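Local coordinates for L-2,4-diaminobutyric acid acetyltransferase (PDB 6SLL), which catalyses acetyl transfer from acetyl-coenzyme A to L-2,4-diaminobutyrate, a step in the biosynthesis of the chemical chaperone ectoine, at residues S95-R99 and Q100-K104; D28-R31 and V32-I36. All coordinates share one frame; numbering follows the deposited sequence. Where two conformers were deposited one is given.

Interaction 1 (S95-R99 and Q100-K104); sequences SSHRR and QGIAK. With COA (coenzyme A), chain F.
A local turn contact, in which Q100 and I102 both pack on H97, forms the pyrophosphate-binding loop of the GNAT fold, the Q/R-x-x-G-x-G/A motif (here R98 to A103) between strand 85-93 and helix 102-112. CD1 of I102 lies 3.9 Å from CB of H97, and the aliphatic part of Q100 runs past O of H97, its CG 3.6 Å away. Two waters tie the amide NE2 of Q100 to O of S96, one of them only weakly to S96 but firmly to O of R98. A third water takes N-H groups from Q100 and I102 and donates to O of H97 and to O4A of coenzyme A, joining the turn to the cofactor phosphate. Around it the backbone grips the pyrophosphate: N of R99 reaches O5A of the cofactor in a nearly straight bond (N-H...O5A 171°), while N of G101, A103 and K104 hold O1A, O4A and O2A. G101, with positive phi at the N-cap, is followed by the first turn of the helix, whose dipole probably favours the anion. The guanidinium of R98, bonded through NE to O of V93, has C6P of the pantetheine arm over one face. K104, also salt-bridged to E143, places NZ 2.8 Å from O7A of the 3'-phosphate.

Interaction 2 (D28-R31 and V32-I36); sequences DGTR and VWELI
D28 and V32 begin a set of i to i+4 contacts in the first turns of helix 29-39, the helix that follows the first strand of this GNAT fold. Four backbone bonds join V32, W33, E34 and L35 to the carbonyls of D28, G29, T30 and R31. The first, from N of V32 to O of D28, is 2.8 Å long and lies close to the axis of the carbonyl; the other three arrive tilted from their carbonyl planes. The branch CG2 of V32 comes within 3.3 Å of O of D28 and 4.2 Å of CB of D28. Beyond the helix V32 packs on F73 and Y50. The carboxylate of D28 is turned away to R22, in a salt bridge, and to N of E25, while its OD1 stands in a long salt bridge with NH2 of R31, 4.0 Å apart.

On another flank T30 and E34 pass each other at a slant. With CG of E34 beside its backbone N (chi1 -69°), that atom lies 3.3 Å from O of T30, and the extended chain beyond carries OE2 to 4.0 Å from CG2 of T30. OG1 of T30 is hydrogen-bonded to O of M158 of the second subunit. W33 has CG anti to its N (chi1 177°), swinging the indole off the preceding turn towards P47, L44 and P160 of the second subunit; its CB still touches O of G29. R31 sends its guanidinium towards strand 69-78 and the turn before it, where NH1 makes a weak hydrogen bond to O of G68. O of T30 lies at the edge of the W33 indole, near the ring plane, 4.0 Å from CE3.

In the fold
Along the chain, interaction 2 on helix 29-39 closes well before interaction 1 opens in the loop that leads from strand 85-93 into helix 102-112. Their centres are about 17 Å apart and their nearest atoms about 6 Å, without touching. Both rest on the same mixed sheet: H97 and I102 of interaction 1 meet V71 on strand 69-78, and V32 and L35 of interaction 2 meet F73 on that strand. Strand 85-93 also serves both, V93 touching I102 and A103, A92 touching L35 and I36. Interaction 1 belongs to the cofactor site, R98 to K104 all lining the coenzyme A pocket, whereas 28-36 packs alongside the sheet and, through T30 and W33, reaches the second subunit.

Interaction 1 (S95-R99 and Q100-K104)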
ATOM      1  N   SER B  95     -19.526  -4.408 -11.945  1.00 13.94           N
ATOM      2  CA  SER B  95     -20.264  -5.361 -12.684  0.50 14.05           C
ATOM      3  C   SER B  95     -21.135  -4.805 -13.783  1.00 13.80           C
ATOM      4  O   SER B  95     -21.271  -5.303 -14.899  1.00 15.00           O
ATOM      5  CB  SER B  95     -21.057  -6.146 -11.670  0.50 16.00           C
ATOM      6  OG  SER B  95     -21.710  -7.198 -12.352  0.50 19.37           O
ATOM      7  N   SER B  96     -21.836  -3.733 -13.421  1.00 13.93           N
ATOM      8  CA  SER B  96     -22.777  -3.027 -14.284  1.00 14.44           C
ATOM      9  C   SER B  96     -22.165  -2.460 -15.480  1.00 13.82           C
ATOM     10  O   SER B  96     -22.859  -2.146 -16.480  1.00 16.14           O
ATOM     11  CB  SER B  96     -23.404  -1.804 -13.432  1.00 16.80           C
ATOM     12  OG  SER B  96     -22.322  -1.007 -12.955  1.00 18.69           O
ATOM     13  N   HIS B  97     -20.845  -2.306 -15.505  1.00 12.11           N
ATOM     14  CA  HIS B  97     -20.152  -1.596 -16.571  1.00 12.63           C
ATOM     15  C   HIS B  97     -19.047  -2.372 -17.190  1.00 11.52           C
ATOM     16  O   HIS B  97     -18.213  -1.835 -17.935  1.00 12.63           O
ATOM     17  CB  HIS B  97     -19.571  -0.255 -16.040  1.00 13.08           C
ATOM     18  CG  HIS B  97     -20.577   0.771 -15.815  1.00 13.96           C
ATOM     19  ND1 HIS B  97     -21.490   0.732 -14.820  1.00 15.61           N
ATOM     20  CD2 HIS B  97     -20.834   1.898 -16.481  1.00 16.80           C
ATOM     21  CE1 HIS B  97     -22.285   1.809 -14.836  1.00 17.63           C
ATOM     22  NE2 HIS B  97     -21.875   2.544 -15.842  1.00 16.95           N
ATOM     23  N   ARG B  98     -19.005  -3.707 -17.015  1.00 12.76           N
ATOM     24  CA  ARG B  98     -17.950  -4.560 -17.639  1.00 12.93           C
ATOM     25  C   ARG B  98     -18.182  -4.792 -19.086  1.00 12.94           C
ATOM     26  O   ARG B  98     -19.267  -4.633 -19.617  1.00 15.53           O
ATOM     27  CB  ARG B  98     -17.875  -5.852 -16.796  1.00 13.56           C
ATOM     28  CG  ARG B  98     -17.218  -5.700 -15.483  1.00 13.21           C
ATOM     29  CD  ARG B  98     -17.249  -6.996 -14.698  1.00 13.68           C
ATOM     30  NE  ARG B  98     -16.871  -6.673 -13.377  1.00 15.42           N
ATOM     31  CZ  ARG B  98     -17.269  -7.296 -12.234  1.00 17.82           C
ATOM     32  NH1 ARG B  98     -17.959  -8.489 -12.355  1.00 23.90           N
ATOM     33  NH2 ARG B  98     -16.974  -6.856 -11.058  1.00 21.77           N
ATOM     34  N   ARG B  99     -17.084  -5.141 -19.751  1.00 12.28           N
ATOM     35  CA  ARG B  99     -17.067  -5.479 -21.153  1.00 13.94           C
ATOM     36  C   ARG B  99     -17.422  -4.348 -22.074  1.00 15.64           C
ATOM     37  O   ARG B  99     -17.946  -4.465 -23.177  1.00 16.72           O
ATOM     38  CB  ARG B  99     -17.999  -6.724 -21.471  1.00 14.39           C
ATOM     39  CG  ARG B  99     -17.658  -7.940 -20.576  1.00 17.26           C
ATOM     40  CD  ARG B  99     -18.692  -9.095 -20.689  1.00 19.93           C
ATOM     41  NE  ARG B  99     -20.143  -8.556 -20.406  1.00 23.54           N
ATOM     42  CZ  ARG B  99     -20.625  -8.205 -19.131  1.00 23.53           C
ATOM     43  NH1 ARG B  99     -19.935  -8.425 -18.035  1.00 20.29           N
ATOM     44  NH2 ARG B  99     -21.887  -7.708 -18.949  1.00 26.46           N
ATOM     45  N   GLN B 100     -17.032  -3.151 -21.605  1.00 13.43           N
ATOM     46  CA  GLN B 100     -17.173  -1.927 -22.328  1.00 14.70           C
ATOM     47  C   GLN B 100     -15.820  -1.273 -22.642  1.00 14.36           C
ATOM     48  O   GLN B 100     -15.762  -0.163 -23.177  1.00 16.77           O
ATOM     49  CB  GLN B 100     -18.079  -0.857 -21.547  1.00 18.20           C
ATOM     50  CG  GLN B 100     -19.446  -1.401 -21.241  1.00 20.14           C
ATOM     51  CD  GLN B 100     -20.326  -0.317 -20.523  1.00 22.63           C
ATOM     52  OE1 GLN B 100     -19.927   0.861 -20.457  1.00 28.35           O
ATOM     53  NE2 GLN B 100     -21.272  -0.743 -19.846  1.00 23.94           N
ATOM     54  N   GLY B 101     -14.712  -1.894 -22.289  1.00 13.02           N
ATOM     55  CA  GLY B 101     -13.386  -1.352 -22.547  1.00 12.82           C
ATOM     56  C   GLY B 101     -12.894  -0.423 -21.428  1.00 10.77           C
ATOM     57  O   GLY B 101     -11.831   0.195 -21.668  1.00 12.17           O
ATOM     58  N   ILE B 102     -13.533  -0.341 -20.306  1.00 10.76           N
ATOM     59  CA  ILE B 102     -13.094   0.608 -19.264  1.00 10.64           C
ATOM     60  C   ILE B 102     -11.762   0.171 -18.694  1.00 10.00           C
ATOM     61  O   ILE B 102     -10.891   1.001 -18.495  1.00  9.80           O
ATOM     62  CB  ILE B 102     -14.208   0.762 -18.208  1.00 10.39           C
ATOM     63  CG1 ILE B 102     -15.457   1.404 -18.838  1.00 11.87           C
ATOM     64  CG2 ILE B 102     -13.689   1.581 -17.037  1.00 11.36           C
ATOM     65  CD1 ILE B 102     -16.648   1.431 -17.897  1.00 13.06           C
ATOM     66  N   ALA B 103     -11.587  -1.123 -18.389  1.00 10.22           N
ATOM     67  CA  ALA B 103     -10.298  -1.503 -17.833  1.00 10.00           C
ATOM     68  C   ALA B 103      -9.161  -1.268 -18.840  1.00 10.16           C
ATOM     69  O   ALA B 103      -8.086  -0.772 -18.436  1.00 10.09           O
ATOM     70  CB  ALA B 103     -10.287  -2.970 -17.386  1.00 10.11           C
ATOM     71  N   LYS B 104      -9.376  -1.583 -20.115  1.00 10.51           N
ATOM     72  CA  LYS B 104      -8.345  -1.352 -21.100  1.00 11.51           C
ATOM     73  C   LYS B 104      -8.035   0.142 -21.180  1.00 10.12           C
ATOM     74  O   LYS B 104      -6.873   0.520 -21.287  1.00 11.41           O
ATOM     75  CB  LYS B 104      -8.802  -1.862 -22.424  1.00 13.62           C
ATOM     76  CG  LYS B 104      -7.837  -1.765 -23.554  1.00 17.78           C
ATOM     77  CD  LYS B 104      -8.428  -2.284 -24.882  1.00 23.95           C
ATOM     78  CE  LYS B 104      -8.719  -3.753 -24.870  1.00 25.87           C
ATOM     79  NZ  LYS B 104      -8.829  -4.281 -26.306  1.00 34.85           N
TER
HETATM   80  N1A COA F 201     -15.460 -12.517 -21.248  1.00 16.50           N
HETATM   81  C2A COA F 201     -14.563 -12.501 -22.245  1.00 17.35           C
HETATM   82  N3A COA F 201     -13.603 -11.601 -22.475  1.00 16.74           N
HETATM   83  C4A COA F 201     -13.622 -10.580 -21.574  1.00 15.18           C
HETATM   84  C5A COA F 201     -14.489 -10.519 -20.490  1.00 13.04           C
HETATM   85  C6A COA F 201     -15.451 -11.532 -20.306  1.00 15.02           C
HETATM   86  N6A COA F 201     -16.340 -11.567 -19.358  1.00 16.39           N
HETATM   87  N7A COA F 201     -14.262  -9.320 -19.828  1.00 13.74           N
HETATM   88  C8A COA F 201     -13.239  -8.743 -20.440  1.00 13.31           C
HETATM   89  N9A COA F 201     -12.814  -9.506 -21.478  1.00 14.71           N
HETATM   90  C1B COA F 201     -11.734  -9.219 -22.317  1.00 17.17           C
HETATM   91  C2B COA F 201     -12.078  -8.177 -23.388  1.00 16.92           C
HETATM   92  O2B COA F 201     -12.645  -8.771 -24.507  1.00 21.27           O
HETATM   93  C3B COA F 201     -10.720  -7.513 -23.525  1.00 19.78           C
HETATM   94  O3B COA F 201      -9.844  -8.468 -24.259  1.00 26.06           O
HETATM   95  P3B COA F 201      -9.489  -8.243 -25.828  1.00 29.43           P
HETATM   96  O7A COA F 201      -8.547  -7.028 -25.684  1.00 42.98           O
HETATM   97  O8A COA F 201      -8.942  -9.603 -26.287  1.00 34.22           O
HETATM   98  O9A COA F 201     -10.680  -7.426 -26.545  1.00 54.54           O
HETATM   99  C4B COA F 201     -10.186  -7.531 -22.118  1.00 18.66           C
HETATM  100  O4B COA F 201     -10.719  -8.665 -21.480  1.00 17.83           O
HETATM  101  C5B COA F 201     -10.424  -6.171 -21.457  1.00 17.03           C
HETATM  102  O5B COA F 201     -11.833  -5.841 -21.511  1.00 13.40           O
HETATM  103  P1A COA F 201     -12.449  -4.562 -20.794  1.00 12.41           P
HETATM  104  O1A COA F 201     -13.817  -4.380 -21.315  1.00 12.95           O
HETATM  105  O2A COA F 201     -11.500  -3.424 -20.826  1.00 13.35           O
HETATM  106  O3A COA F 201     -12.534  -5.140 -19.292  1.00 11.10           O
HETATM  107  P2A COA F 201     -13.549  -4.643 -18.139  1.00 11.20           P
HETATM  108  O4A COA F 201     -13.678  -3.170 -18.162  1.00 10.51           O
HETATM  109  O5A COA F 201     -14.806  -5.448 -18.230  1.00 12.20           O
HETATM  110  O6A COA F 201     -12.755  -5.013 -16.851  1.00 10.67           O
HETATM  111  CBP COA F 201     -11.893  -6.543 -15.202  1.00 11.28           C
HETATM  112  CCP COA F 201     -12.016  -6.245 -16.673  1.00 11.48           C
HETATM  113  CDP COA F 201     -10.891  -7.724 -15.041  1.00 12.96           C
HETATM  114  CEP COA F 201     -11.373  -5.346 -14.491  1.00 11.97           C
HETATM  115  CAP COA F 201     -13.327  -6.920 -14.702  1.00 12.29           C
HETATM  116  OAP COA F 201     -13.707  -8.169 -15.339  1.00 14.45           O
HETATM  117  C9P COA F 201     -13.486  -7.071 -13.229  1.00 12.97           C
HETATM  118  O9P COA F 201     -13.378  -6.142 -12.409  1.00 12.30           O
HETATM  119  N8P COA F 201     -13.770  -8.348 -12.856  0.70 12.31           N
HETATM  120  C7P COA F 201     -14.005  -8.838 -11.588  0.70 14.17           C
HETATM  121  C6P COA F 201     -15.042 -10.076 -11.618  0.70 14.58           C
HETATM  122  C5P COA F 201     -14.410 -11.366 -12.022  0.70 12.74           C
HETATM  123  O5P COA F 201     -13.689 -11.387 -13.080  0.70 13.74           O
HETATM  124  N4P COA F 201     -14.673 -12.384 -11.420  0.70 15.56           N
HETATM  125  C3P COA F 201     -14.113 -13.750 -11.792  0.70 18.68           C
HETATM  126  C2P COA F 201     -14.556 -14.820 -10.527  0.70 18.95           C
HETATM  127  S1P COA F 201     -16.272 -15.168 -10.766  0.60 17.77           S
HETATM  128  O   HOH W   1     -21.775  -3.729 -19.169  1.00 28.53           O
HETATM  129  O   HOH W   2     -23.769   0.082 -17.922  1.00 37.75           O
HETATM  130  O   HOH W   3     -15.798  -2.040 -19.322  1.00 11.94           O

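Interaction 2 (D28-R31 and V32-I36)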
ATOM      1  N   ASP B  28     -11.716   9.993  -2.421  1.00 11.16           N
ATOM      2  CA  ASP B  28     -12.308   8.887  -3.134  1.00 10.91           C
ATOM      3  C   ASP B  28     -12.233   7.519  -2.365  1.00 10.70           C
ATOM      4  O   ASP B  28     -12.731   6.527  -2.851  1.00 11.44           O
ATOM      5  CB  ASP B  28     -11.686   8.738  -4.469  1.00 10.99           C
ATOM      6  CG  ASP B  28     -11.947   9.891  -5.377  1.00 11.68           C
ATOM      7  OD1 ASP B  28     -13.097  10.365  -5.500  1.00 13.77           O
ATOM      8  OD2 ASP B  28     -10.962  10.330  -6.018  1.00 13.49           O
ATOM      9  N   GLY B  29     -11.495   7.538  -1.227  1.00 10.92           N
ATOM     10  CA  GLY B  29     -11.158   6.258  -0.621  1.00 10.75           C
ATOM     11  C   GLY B  29     -12.368   5.392  -0.289  1.00 10.46           C
ATOM     12  O   GLY B  29     -12.343   4.179  -0.604  1.00 11.01           O
ATOM     13  N   THR B  30     -13.426   5.979   0.328  1.00 10.55           N
ATOM     14  CA  THR B  30     -14.590   5.170   0.606  1.00 11.31           C
ATOM     15  C   THR B  30     -15.248   4.579  -0.589  1.00 10.38           C
ATOM     16  O   THR B  30     -15.642   3.422  -0.624  1.00 11.52           O
ATOM     17  CB  THR B  30     -15.549   5.972   1.520  1.00 13.10           C
ATOM     18  OG1 THR B  30     -15.035   5.908   2.856  1.00 14.86           O
ATOM     19  CG2 THR B  30     -16.946   5.435   1.469  1.00 14.76           C
ATOM     20  N   ARG B  31     -15.459   5.422  -1.640  1.00 11.22           N
ATOM     21  CA  ARG B  31     -16.160   4.921  -2.811  1.00 11.76           C
ATOM     22  C   ARG B  31     -15.350   3.887  -3.561  1.00 10.52           C
ATOM     23  O   ARG B  31     -15.871   2.930  -4.150  1.00 11.43           O
ATOM     24  CB  ARG B  31     -16.590   6.047  -3.732  1.00 13.22           C
ATOM     25  CG  ARG B  31     -17.746   6.860  -3.165  1.00 17.03           C
ATOM     26  CD  ARG B  31     -18.475   7.857  -4.137  1.00 31.00           C
ATOM     27  NE  ARG B  31     -17.650   8.750  -4.741  1.00 38.30           N
ATOM     28  CZ  ARG B  31     -17.856   9.243  -5.928  1.00 20.67           C
ATOM     29  NH1 ARG B  31     -18.751   8.863  -6.908  1.00 37.49           N
ATOM     30  NH2 ARG B  31     -16.980  10.168  -6.290  1.00 43.15           N
ATOM     31  N   VAL B  32     -14.004   4.086  -3.556  1.00 10.06           N
ATOM     32  CA  VAL B  32     -13.135   3.032  -4.138  1.00 10.01           C
ATOM     33  C   VAL B  32     -13.210   1.744  -3.342  1.00  9.31           C
ATOM     34  O   VAL B  32     -13.334   0.656  -3.890  1.00 10.02           O
ATOM     35  CB  VAL B  32     -11.663   3.567  -4.246  1.00  9.60           C
ATOM     36  CG1 VAL B  32     -10.748   2.412  -4.600  1.00  9.71           C
ATOM     37  CG2 VAL B  32     -11.610   4.659  -5.265  1.00 10.34           C
ATOM     38  N   TRP B  33     -13.183   1.853  -1.995  1.00  9.81           N
ATOM     39  CA  TRP B  33     -13.321   0.711  -1.131  1.00  9.83           C
ATOM     40  C   TRP B  33     -14.626  -0.054  -1.464  1.00 10.28           C
ATOM     41  O   TRP B  33     -14.628  -1.275  -1.543  1.00 11.15           O
ATOM     42  CB  TRP B  33     -13.245   1.192   0.310  1.00 10.31           C
ATOM     43  CG  TRP B  33     -13.437   0.107   1.349  1.00 10.47           C
ATOM     44  CD1 TRP B  33     -12.507  -0.751   1.826  1.00 10.34           C
ATOM     45  CD2 TRP B  33     -14.693  -0.231   2.004  1.00 11.28           C
ATOM     46  NE1 TRP B  33     -13.075  -1.587   2.761  1.00 11.60           N
ATOM     47  CE2 TRP B  33     -14.396  -1.285   2.897  1.00 11.95           C
ATOM     48  CE3 TRP B  33     -15.961   0.317   1.948  1.00 12.50           C
ATOM     49  CZ2 TRP B  33     -15.345  -1.811   3.719  1.00 14.76           C
ATOM     50  CZ3 TRP B  33     -16.913  -0.181   2.804  1.00 15.43           C
ATOM     51  CH2 TRP B  33     -16.625  -1.248   3.648  1.00 14.86           C
ATOM     52  N   GLU B  34     -15.706   0.724  -1.576  1.00 11.04           N
ATOM     53  CA  GLU B  34     -16.992   0.082  -1.916  1.00 12.11           C
ATOM     54  C   GLU B  34     -16.963  -0.639  -3.228  1.00 11.96           C
ATOM     55  O   GLU B  34     -17.493  -1.778  -3.379  1.00 13.21           O
ATOM     56  CB  GLU B  34     -18.112   1.130  -1.903  1.00 13.10           C
ATOM     57  CG  GLU B  34     -18.423   1.638  -0.475  1.00 15.57           C
ATOM     58  CD  GLU B  34     -19.388   2.749  -0.407  1.00 19.05           C
ATOM     59  OE1 GLU B  34     -19.529   3.462  -1.409  1.00 23.76           O
ATOM     60  OE2 GLU B  34     -19.990   2.929   0.670  1.00 22.92           O
ATOM     61  N   LEU B  35     -16.292  -0.032  -4.256  1.00 10.95           N
ATOM     62  CA  LEU B  35     -16.125  -0.708  -5.556  1.00 11.19           C
ATOM     63  C   LEU B  35     -15.375  -2.015  -5.429  1.00 11.60           C
ATOM     64  O   LEU B  35     -15.784  -3.053  -5.933  1.00 12.75           O
ATOM     65  CB  LEU B  35     -15.411   0.230  -6.563  1.00 10.87           C
ATOM     66  CG  LEU B  35     -15.069  -0.347  -7.884  1.00 11.65           C
ATOM     67  CD1 LEU B  35     -16.277  -0.376  -8.785  1.00 21.99           C
ATOM     68  CD2 LEU B  35     -14.029   0.467  -8.621  1.00 13.30           C
ATOM     69  N   ILE B  36     -14.244  -1.983  -4.688  1.00 11.39           N
ATOM     70  CA  ILE B  36     -13.456  -3.207  -4.488  1.00 11.18           C
ATOM     71  C   ILE B  36     -14.280  -4.233  -3.734  1.00 12.55           C
ATOM     72  O   ILE B  36     -14.318  -5.416  -4.130  1.00 14.18           O
ATOM     73  CB  ILE B  36     -12.155  -2.905  -3.771  1.00 11.64           C
ATOM     74  CG1 ILE B  36     -11.303  -1.842  -4.475  1.00 12.18           C
ATOM     75  CG2 ILE B  36     -11.351  -4.167  -3.494  1.00 11.48           C
ATOM     76  CD1 ILE B  36     -10.940  -2.203  -5.844  1.00 15.15           C
TER